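Local coordinates for protein replicative DNA helicase (Nostoc punctiforme, PDB 4O1R) that contains an intein, a HINT-fold domain that probably excises itself and joins its flanking sequences by protein splicing, at residues T64-K69 against D105-E110; K77-N82 against H95-R100; D8-L13 against V134-I139. All blocks are in the same frame, centred on the assembly; numbering follows the deposited sequence.

Contact 1: T64-K69 against D105-E110. Unlike the reference sequence in segment 105-110: Ile106 (reference Val).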
loop_
_atom_site.group_PDB
_atom_site.type_symbol
_atom_site.label_atom_id
_atom_site.label_comp_id
_atom_site.label_asym_id
_atom_site.label_seq_id
_atom_site.Cartn_x
_atom_site.Cartn_y
_atom_site.Cartn_z
ATOM N N THR A 64 8.907 5.770 7.001
ATOM C CA THR A 64 10.167 5.064 6.787
ATOM C C THR A 64 11.350 6.035 6.820
ATOM O O THR A 64 11.179 7.258 6.744
ATOM C CB THR A 64 10.176 4.276 5.452
ATOM O OG1 THR A 64 10.306 5.196 4.355
ATOM C CG2 THR A 64 8.906 3.428 5.286
ATOM N N ARG A 65 12.555 5.472 6.877
ATOM C CA ARG A 65 13.796 6.246 6.960
ATOM C C ARG A 65 14.009 7.164 5.751
ATOM O O ARG A 65 14.524 8.272 5.912
ATOM C CB ARG A 65 14.980 5.297 7.169
ATOM C CG ARG A 65 16.347 5.961 7.357
ATOM C CD ARG A 65 17.425 4.922 7.749
ATOM N NE ARG A 65 17.517 3.812 6.784
ATOM C CZ ARG A 65 18.041 2.607 7.041
ATOM N NH1 ARG A 65 18.548 2.314 8.233
ATOM N NH2 ARG A 65 18.047 1.679 6.091
ATOM N N LEU A 66 13.606 6.717 4.563
ATOM C CA LEU A 66 13.693 7.530 3.338
ATOM C C LEU A 66 12.633 8.609 3.287
ATOM O O LEU A 66 12.649 9.466 2.390
ATOM C CB LEU A 66 13.543 6.660 2.093
ATOM C CG LEU A 66 14.708 5.755 1.704
ATOM C CD1 LEU A 66 14.340 5.114 0.424
ATOM C CD2 LEU A 66 16.004 6.502 1.513
ATOM N N GLY A 67 11.688 8.552 4.224
ATOM C CA GLY A 67 10.650 9.571 4.346
ATOM C C GLY A 67 9.312 9.208 3.745
ATOM O O GLY A 67 8.406 10.050 3.698
ATOM N N ARG A 68 9.147 7.965 3.304
ATOM C CA ARG A 68 7.848 7.531 2.791
ATOM C C ARG A 68 6.879 7.384 3.952
ATOM O O ARG A 68 7.293 7.094 5.072
ATOM C CB ARG A 68 8.000 6.251 1.994
ATOM C CG ARG A 68 9.078 6.450 0.937
ATOM C CD ARG A 68 8.792 5.779 -0.337
ATOM N NE ARG A 68 9.958 5.894 -1.212
ATOM C CZ ARG A 68 10.243 5.030 -2.180
ATOM N NH1 ARG A 68 9.448 3.981 -2.411
ATOM N NH2 ARG A 68 11.327 5.222 -2.917
ATOM N N LYS A 69 5.605 7.645 3.699
ATOM C CA LYS A 69 4.623 7.727 4.774
ATOM C C LYS A 69 3.294 7.230 4.248
ATOM O O LYS A 69 2.922 7.535 3.107
ATOM C CB LYS A 69 4.452 9.189 5.199
ATOM C CG LYS A 69 3.665 9.402 6.474
ATOM C CD LYS A 69 3.445 10.886 6.726
ATOM C CE LYS A 69 4.702 11.586 7.192
ATOM N NZ LYS A 69 4.410 12.995 7.572
ATOM N N ASP A 105 12.892 -2.751 -9.393
ATOM C CA ASP A 105 13.377 -3.409 -8.182
ATOM C C ASP A 105 12.792 -2.804 -6.920
ATOM O O ASP A 105 12.268 -1.682 -6.910
ATOM C CB ASP A 105 14.901 -3.335 -8.068
ATOM C CG ASP A 105 15.624 -4.110 -9.154
ATOM O OD1 ASP A 105 14.975 -4.694 -10.049
ATOM O OD2 ASP A 105 16.865 -4.128 -9.099
ATOM N N ILE A 106 12.914 -3.569 -5.847
ATOM C CA ILE A 106 12.519 -3.093 -4.529
ATOM C C ILE A 106 13.743 -2.860 -3.640
ATOM O O ILE A 106 14.847 -3.357 -3.908
ATOM C CB ILE A 106 11.464 -4.026 -3.836
ATOM C CG1 ILE A 106 12.012 -5.434 -3.590
ATOM C CG2 ILE A 106 10.152 -4.054 -4.633
ATOM C CD1 ILE A 106 12.669 -5.614 -2.242
ATOM N N TYR A 107 13.539 -2.074 -2.590
ATOM C CA TYR A 107 14.540 -1.877 -1.559
ATOM C C TYR A 107 13.858 -2.049 -0.209
ATOM O O TYR A 107 12.645 -1.860 -0.077
ATOM C CB TYR A 107 15.312 -0.562 -1.720
ATOM C CG TYR A 107 14.565 0.617 -1.222
ATOM C CD1 TYR A 107 14.830 1.141 0.034
ATOM C CD2 TYR A 107 13.568 1.199 -1.990
ATOM C CE1 TYR A 107 14.128 2.205 0.501
ATOM C CE2 TYR A 107 12.864 2.269 -1.529
ATOM C CZ TYR A 107 13.142 2.768 -0.284
ATOM O OH TYR A 107 12.426 3.844 0.182
ATOM N N TRP A 108 14.642 -2.415 0.795
ATOM C CA TRP A 108 14.114 -2.674 2.131
ATOM C C TRP A 108 14.377 -1.495 3.048
ATOM O O TRP A 108 15.483 -1.355 3.574
ATOM C CB TRP A 108 14.781 -3.926 2.698
ATOM C CG TRP A 108 14.476 -5.147 1.893
ATOM C CD1 TRP A 108 15.267 -5.715 0.937
ATOM C CD2 TRP A 108 13.277 -5.939 1.946
ATOM N NE1 TRP A 108 14.646 -6.819 0.407
ATOM C CE2 TRP A 108 13.424 -6.981 1.009
ATOM C CE3 TRP A 108 12.104 -5.885 2.714
ATOM C CZ2 TRP A 108 12.436 -7.952 0.799
ATOM C CZ3 TRP A 108 11.121 -6.857 2.500
ATOM C CH2 TRP A 108 11.296 -7.877 1.554
ATOM N N ASP A 109 13.367 -0.655 3.244
ATOM C CA ASP A 109 13.540 0.565 4.026
ATOM C C ASP A 109 13.176 0.316 5.485
ATOM O O ASP A 109 12.291 -0.478 5.796
ATOM C CB ASP A 109 12.684 1.697 3.448
ATOM C CG ASP A 109 13.199 3.088 3.821
ATOM O OD1 ASP A 109 14.275 3.221 4.443
ATOM O OD2 ASP A 109 12.512 4.039 3.438
ATOM N N GLU A 110 13.836 1.033 6.374
ATOM C CA GLU A 110 13.606 0.916 7.803
ATOM C C GLU A 110 12.402 1.746 8.252
ATOM O O GLU A 110 12.270 2.917 7.866
ATOM C CB GLU A 110 14.859 1.437 8.513
ATOM C CG GLU A 110 14.824 1.252 10.006
ATOM C CD GLU A 110 15.823 2.112 10.733
ATOM O OE1 GLU A 110 15.989 3.295 10.366
ATOM O OE2 GLU A 110 16.398 1.618 11.707
HETATM O O HOH W 1 16.792 4.061 4.027
#
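Arg65 and Glu110 join the two backbones by one hydrogen bond, Arg65 N to Glu110 O at 2.8 Å, which ties the type I beta turn Thr64-Gly67 to the strand beginning at Ile106. Asp109 reinforces that link with its carboxylate: CG lies anti to the backbone N (chi1 -157°), and OD2 takes two donors of the turn. Thr64 OG1 reaches Asp109 OD2 at 2.7 Å from above the carboxylate plane, whereas Leu66 N approaches Asp109 OD2 at 3.1 Å on the syn lone pair. In one of its two conformers Tyr107 OH adds a third donor to Asp109 OD2, at 3.3 Å and also out of the plane, and lies over the centre of one face of the Arg68 guanidinium. A threonine suits the start of the turn because OG1 also accepts a weak bond from Arg68 N. Gly67 suits its end: at its positive phi a side chain would be jammed against the carbonyl of Leu66.

Asp109 OD1 turns to Arg65 through a water, which donates to it at 2.7 Å and accepts from Arg65 NE at 2.9 Å, lying in the plane of the guanidinium. Glu110 crosses Arg65 at about a right angle, its CB over the centre of one guanidinium face, 3.7 Å from Arg65 CZ. The salt bridge from Arg65 NH1 to Glu110 OE1, 3.5 Å, is one of charge only, the oxygen lying well out of that plane.

Arg68 reaches beyond the turn, where NH1 bonds Pro99 O and Asn137 O. The turn connects strands 57-64 and 69-72, while strand 106-126 also pairs with 95-99.

Contact 2: K77-N82 against H95-R100; sequences KFLTIN and HLALPR. Unlike the reference sequence in segment 95-100: Ala97 (reference Cys). With NA (sodium ion), chain D.
Leu79 and Ala97 mark the point where two strands of different sheets cross almost perpendicularly, a buried junction within the HINT fold. The N-to-C directions of strands 77-80 and 95-99 differ by 96°, with the axes approaching to 4.8 Å. At such an angle no ladder of bonds can form, and the direct backbone link is a single hydrogen bond, Ala97 N to Leu79 O at 2.9 Å. The same oxygen also meets a CA-H, Leu96 CA lying 3.2 Å from Leu79 O. Where the backbones diverge, water fills in: one molecule accepts from Leu79 N and donates to Ala97 O, and another links Ile81 N with His95 O.

Apolar side chains pack around the crossing. Leu79 CG stands anti to the backbone N (chi1 -178°), and its branch CD2 meets the CB of Ala97, a cysteine in the reference sequence, at 4.0 Å. Leu96 directs both methyls at Phe78 of strand 77-80: CD2 touches Phe78 CB at 3.7 Å, while CD1 approaches the Phe78 ring obliquely.

Thr80 divides its branches by chemistry. CG2, anti to the carbonyl carbon, packs 3.9 Å from Leu96 CD2, whereas OG1 accepts from Asn82 N in an ST turn and is also bonded to Gly83 O. Just beyond, Ile81 O binds a sodium ion at 2.4 Å together with four waters, one of which donates to Asn82 OD1.

Strand 77-80 lies between 83-86 and 138-141 in its four-strand sheet. Strand 95-99 pairs with 106-126, whose Trp108 covers Ala97 and Ile81, and Phe78 rests on Ile138 and Val140.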
loop_
_atom_site.group_PDB
_atom_site.type_symbol
_atom_site.label_atom_id
_atom_site.label_comp_id
_atom_site.label_asym_id
_atom_site.label_seq_id
_atom_site.Cartn_x
_atom_site.Cartn_y
_atom_site.Cartn_z
ATOM N N LYS A 77 -1.527 -5.315 5.816
ATOM C CA LYS A 77 -0.231 -6.008 5.750
ATOM C C LYS A 77 0.772 -5.320 4.820
ATOM O O LYS A 77 0.421 -4.765 3.767
ATOM C CB LYS A 77 -0.403 -7.478 5.359
ATOM C CG LYS A 77 -1.131 -8.316 6.432
ATOM C CD LYS A 77 -1.109 -9.806 6.117
ATOM C CE LYS A 77 -1.765 -10.600 7.233
ATOM N NZ LYS A 77 -1.607 -12.060 7.041
ATOM N N PHE A 78 2.024 -5.360 5.268
ATOM C CA PHE A 78 3.197 -4.838 4.572
ATOM C C PHE A 78 4.215 -5.963 4.473
ATOM O O PHE A 78 4.148 -6.930 5.239
ATOM C CB PHE A 78 3.782 -3.665 5.357
ATOM C CG PHE A 78 2.854 -2.486 5.421
ATOM C CD1 PHE A 78 1.821 -2.445 6.353
ATOM C CD2 PHE A 78 2.982 -1.430 4.525
ATOM C CE1 PHE A 78 0.945 -1.370 6.396
ATOM C CE2 PHE A 78 2.106 -0.348 4.574
ATOM C CZ PHE A 78 1.088 -0.326 5.508
ATOM N N LEU A 79 5.147 -5.863 3.528
ATOM C CA LEU A 79 6.060 -6.981 3.294
ATOM C C LEU A 79 7.394 -6.783 4.003
ATOM O O LEU A 79 8.094 -5.792 3.765
ATOM C CB LEU A 79 6.294 -7.169 1.791
ATOM C CG LEU A 79 7.212 -8.344 1.422
ATOM C CD1 LEU A 79 6.674 -9.670 1.931
ATOM C CD2 LEU A 79 7.415 -8.397 -0.078
ATOM N N THR A 80 7.737 -7.722 4.879
ATOM C CA THR A 80 9.058 -7.735 5.507
ATOM C C THR A 80 9.896 -8.865 4.893
ATOM O O THR A 80 9.376 -9.686 4.133
ATOM C CB THR A 80 8.979 -7.983 7.030
ATOM O OG1 THR A 80 8.699 -9.375 7.288
ATOM C CG2 THR A 80 7.934 -7.081 7.684
ATOM N N ILE A 81 11.180 -8.930 5.253
ATOM C CA ILE A 81 12.071 -9.979 4.748
ATOM C C ILE A 81 11.656 -11.355 5.274
ATOM O O ILE A 81 12.101 -12.384 4.752
ATOM C CB ILE A 81 13.550 -9.654 5.125
ATOM C CG1 ILE A 81 14.552 -10.416 4.246
ATOM C CG2 ILE A 81 13.824 -9.911 6.604
ATOM C CD1 ILE A 81 14.533 -9.986 2.833
ATOM N N ASN A 82 10.821 -11.364 6.309
ATOM C CA ASN A 82 10.285 -12.597 6.871
ATOM C C ASN A 82 8.784 -12.769 6.608
ATOM O O ASN A 82 8.112 -13.513 7.327
ATOM C CB ASN A 82 10.669 -12.741 8.351
ATOM C CG ASN A 82 12.113 -13.177 8.514
ATOM O OD1 ASN A 82 12.528 -14.165 7.914
ATOM N ND2 ASN A 82 12.896 -12.415 9.272
ATOM N N HIS A 95 12.186 -3.602 8.669
ATOM C CA HIS A 95 12.262 -3.128 7.289
ATOM C C HIS A 95 11.085 -3.612 6.446
ATOM O O HIS A 95 10.585 -4.725 6.643
ATOM C CB HIS A 95 13.572 -3.599 6.654
ATOM C CG HIS A 95 14.801 -2.927 7.196
ATOM N ND1 HIS A 95 15.231 -3.054 8.502
ATOM C CD2 HIS A 95 15.721 -2.153 6.572
ATOM C CE1 HIS A 95 16.354 -2.368 8.661
ATOM N NE2 HIS A 95 16.671 -1.819 7.505
ATOM N N LEU A 96 10.669 -2.767 5.501
ATOM C CA LEU A 96 9.563 -3.062 4.585
ATOM C C LEU A 96 10.016 -2.917 3.145
ATOM O O LEU A 96 10.900 -2.104 2.838
ATOM C CB LEU A 96 8.404 -2.086 4.791
ATOM C CG LEU A 96 7.786 -1.973 6.167
ATOM C CD1 LEU A 96 6.650 -0.971 6.066
ATOM C CD2 LEU A 96 7.292 -3.344 6.595
ATOM N N ALA A 97 9.380 -3.689 2.261
ATOM C CA ALA A 97 9.658 -3.602 0.833
ATOM C C ALA A 97 8.992 -2.390 0.218
ATOM O O ALA A 97 7.776 -2.180 0.373
ATOM C CB ALA A 97 9.167 -4.852 0.127
ATOM N N LEU A 98 9.795 -1.605 -0.488
ATOM C CA LEU A 98 9.323 -0.401 -1.165
ATOM C C LEU A 98 9.911 -0.379 -2.562
ATOM O O LEU A 98 11.027 -0.845 -2.752
ATOM C CB LEU A 98 9.798 0.848 -0.394
ATOM C CG LEU A 98 8.970 1.453 0.751
ATOM C CD1 LEU A 98 8.758 0.498 1.899
ATOM C CD2 LEU A 98 9.650 2.687 1.284
ATOM N N PRO A 99 9.181 0.180 -3.547
ATOM C CA PRO A 99 9.781 0.343 -4.874
ATOM C C PRO A 99 10.924 1.341 -4.870
ATOM O O PRO A 99 10.885 2.348 -4.150
ATOM C CB PRO A 99 8.635 0.897 -5.731
ATOM C CG PRO A 99 7.437 0.813 -4.956
ATOM C CD PRO A 99 7.776 0.614 -3.510
ATOM N N ARG A 100 11.939 1.056 -5.685
ATOM C CA ARG A 100 13.009 2.007 -5.930
ATOM C C ARG A 100 12.443 3.171 -6.741
ATOM O O ARG A 100 11.374 3.045 -7.353
ATOM C CB ARG A 100 14.173 1.328 -6.666
ATOM C CG ARG A 100 14.855 0.253 -5.834
ATOM C CD ARG A 100 16.212 -0.161 -6.404
ATOM N NE ARG A 100 16.934 -1.044 -5.482
ATOM C CZ ARG A 100 17.702 -0.629 -4.473
ATOM N NH1 ARG A 100 17.866 0.669 -4.233
ATOM N NH2 ARG A 100 18.307 -1.518 -3.693
HETATM NA NA NA D . 12.941 -14.340 3.763
HETATM O O HOH W 2 5.805 -3.320 2.173
HETATM O O HOH W 3 12.283 -6.831 6.719
HETATM O O HOH W 4 13.913 -14.637 5.743
HETATM O O HOH W 5 15.259 -13.920 3.025
HETATM O O HOH W 6 12.440 -13.110 1.736
HETATM O O HOH W 7 11.352 -15.634 4.356
#

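Contact 3: D8-L13 against V134-I139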
loop_
_atom_site.group_PDB
_atom_site.type_symbol
_atom_site.label_atom_id
_atom_site.label_comp_id
_atom_site.label_asym_id
_atom_site.label_seq_id
_atom_site.Cartn_x
_atom_site.Cartn_y
_atom_site.Cartn_z
ATOM N N ASP A 8 -6.616 9.663 1.061
ATOM C CA ASP A 8 -5.638 10.459 0.327
ATOM C C ASP A 8 -4.414 9.660 -0.104
ATOM O O ASP A 8 -3.517 10.201 -0.741
ATOM C CB ASP A 8 -5.223 11.733 1.088
ATOM C CG ASP A 8 -4.622 11.461 2.443
ATOM O OD1 ASP A 8 -4.787 10.351 2.979
ATOM O OD2 ASP A 8 -4.006 12.403 2.994
ATOM N N SER A 9 -4.383 8.371 0.230
ATOM C CA SER A 9 -3.289 7.499 -0.208
ATOM C C SER A 9 -3.219 7.480 -1.732
ATOM O O SER A 9 -4.231 7.276 -2.386
ATOM C CB SER A 9 -3.495 6.071 0.297
ATOM O OG SER A 9 -3.643 6.034 1.714
ATOM N N LEU A 10 -2.032 7.677 -2.289
ATOM C CA LEU A 10 -1.887 7.816 -3.738
ATOM C C LEU A 10 -1.538 6.509 -4.417
ATOM O O LEU A 10 -0.590 5.822 -4.017
ATOM C CB LEU A 10 -0.795 8.831 -4.053
ATOM C CG LEU A 10 -1.049 10.258 -3.597
ATOM C CD1 LEU A 10 0.169 11.121 -3.861
ATOM C CD2 LEU A 10 -2.268 10.834 -4.305
ATOM N N VAL A 11 -2.297 6.165 -5.450
ATOM C CA VAL A 11 -1.942 5.046 -6.307
ATOM C C VAL A 11 -1.620 5.579 -7.700
ATOM O O VAL A 11 -2.183 6.587 -8.125
ATOM C CB VAL A 11 -3.187 4.123 -6.374
ATOM C CG1 VAL A 11 -2.890 2.855 -7.103
ATOM C CG2 VAL A 11 -3.730 3.831 -4.949
ATOM N N THR A 12 -0.716 4.912 -8.406
ATOM C CA THR A 12 -0.309 5.375 -9.740
ATOM C C THR A 12 -1.017 4.609 -10.835
ATOM O O THR A 12 -0.903 3.380 -10.910
ATOM C CB THR A 12 1.213 5.255 -9.940
ATOM O OG1 THR A 12 1.856 6.026 -8.926
ATOM C CG2 THR A 12 1.641 5.772 -11.321
ATOM N N LEU A 13 -1.745 5.330 -11.682
ATOM C CA LEU A 13 -2.338 4.742 -12.879
ATOM C C LEU A 13 -1.202 4.525 -13.874
ATOM O O LEU A 13 -0.481 5.463 -14.225
ATOM C CB LEU A 13 -3.434 5.648 -13.448
ATOM C CG LEU A 13 -4.569 5.985 -12.470
ATOM C CD1 LEU A 13 -5.546 6.942 -13.131
ATOM C CD2 LEU A 13 -5.294 4.748 -11.975
ATOM N N VAL A 134 0.954 -0.846 -4.959
ATOM C CA VAL A 134 1.758 0.243 -4.423
ATOM C C VAL A 134 0.874 1.437 -4.076
ATOM O O VAL A 134 0.121 1.925 -4.919
ATOM C CB VAL A 134 2.862 0.664 -5.410
ATOM C CG1 VAL A 134 3.668 1.814 -4.826
ATOM C CG2 VAL A 134 3.751 -0.523 -5.766
ATOM N N ALA A 135 0.966 1.902 -2.833
ATOM C CA ALA A 135 0.246 3.084 -2.375
ATOM C C ALA A 135 1.212 3.973 -1.615
ATOM O O ALA A 135 1.965 3.488 -0.759
ATOM C CB ALA A 135 -0.929 2.692 -1.503
ATOM N N ASN A 136 1.210 5.267 -1.930
ATOM C CA ASN A 136 2.188 6.182 -1.348
ATOM C C ASN A 136 3.606 5.638 -1.476
ATOM O O ASN A 136 4.451 5.813 -0.591
ATOM C CB ASN A 136 1.854 6.519 0.117
ATOM C CG ASN A 136 0.850 7.643 0.243
ATOM O OD1 ASN A 136 0.237 8.081 -0.737
ATOM N ND2 ASN A 136 0.687 8.134 1.459
ATOM N N ASN A 137 3.858 4.956 -2.589
ATOM C CA ASN A 137 5.191 4.420 -2.886
ATOM C C ASN A 137 5.661 3.389 -1.853
ATOM O O ASN A 137 6.860 3.235 -1.630
ATOM C CB ASN A 137 6.235 5.546 -3.028
ATOM C CG ASN A 137 5.961 6.463 -4.190
ATOM O OD1 ASN A 137 5.645 6.013 -5.290
ATOM N ND2 ASN A 137 6.103 7.761 -3.959
ATOM N N ILE A 138 4.704 2.674 -1.266
ATOM C CA ILE A 138 4.961 1.545 -0.355
ATOM C C ILE A 138 4.106 0.361 -0.821
ATOM O O ILE A 138 2.964 0.541 -1.234
ATOM C CB ILE A 138 4.627 1.917 1.114
ATOM C CG1 ILE A 138 5.492 3.097 1.570
ATOM C CG2 ILE A 138 4.817 0.707 2.067
ATOM C CD1 ILE A 138 5.108 3.689 2.921
ATOM N N ILE A 139 4.665 -0.848 -0.767
ATOM C CA ILE A 139 3.915 -2.052 -1.165
ATOM C C ILE A 139 2.986 -2.501 -0.045
ATOM O O ILE A 139 3.422 -2.660 1.094
ATOM C CB ILE A 139 4.881 -3.161 -1.584
ATOM C CG1 ILE A 139 5.628 -2.722 -2.844
ATOM C CG2 ILE A 139 4.158 -4.487 -1.835
ATOM C CD1 ILE A 139 6.931 -3.408 -3.037
HETATM O O HOH W 8 -1.148 10.599 0.798
HETATM O O HOH W 9 2.153 5.236 -5.067
HETATM O O HOH W 10 0.352 2.059 -7.765
#
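Asn136 faces Leu10 with both its backbone and its side chain, and the two bonds grip both backbone polar atoms of Leu10, its N and its O. Asn136 N donates to Leu10 O at 2.8 Å, while Leu10 N donates to Asn136 OD1 at 2.8 Å. The second bond is almost straight (172° at the hydrogen), although Leu10 N comes from above the plane of the amide. The torsions of Asn136 explain this reach: CG is roughly anti to the carbonyl carbon (chi1 -84°), and a chi2 near 10° sets OD1 toward Leu10 N. The amide is held at its other atom too, ND2 bonding Lys69 O and donating to a water that also bonds Asp8 O, so the head is fixed against flipping.

Asn136 and Asn137 are the two loop residues of a beta hairpin, a type I' turn from Ala135 to Ile138 joining strands 132-135 and 138-141. Both have positive phi, which asparagine tolerates better than most residues. An alanine at Asn136 would probably leave Leu10 N and Lys69 O without their mates and loosen the hairpin corner from strand 10-12.

The Leu10 side chain packs on Gln19 and Pro21 of strand 19-21; its CB lies 3.6 Å from Asn136 OD1. Ala135 comes close by its backbone, CA standing 3.3 Å from Leu10 O in a CA-H...O contact. Farther on the strands part, and a water spans Thr12 N, at 3.1 Å, and Val134 O, at 2.9 Å, while the Val134 side chain packs on Trp34 and Pro99.

How the contacts relate
Contacts 1 and 2 are neighbours, their centres about 8 Å apart, and share the seven-strand sheet through the adjacent strands 95-99 and 106-126. Contact 3 lies about 13 Å from contact 1 and 14 Å from contact 2, centre to centre, joined to contact 2 by the four-strand sheet that holds 77-80 and 138-141. Along the chain contact 3 spans both others and contact 1 spans contact 2. Contact 3 brings early and late parts of the sequence together, consistent with an intein holding its two splice junctions close. Arg68 touches all three contacts, and Ile106 of contact 1 packs against Ile139 of contact 3.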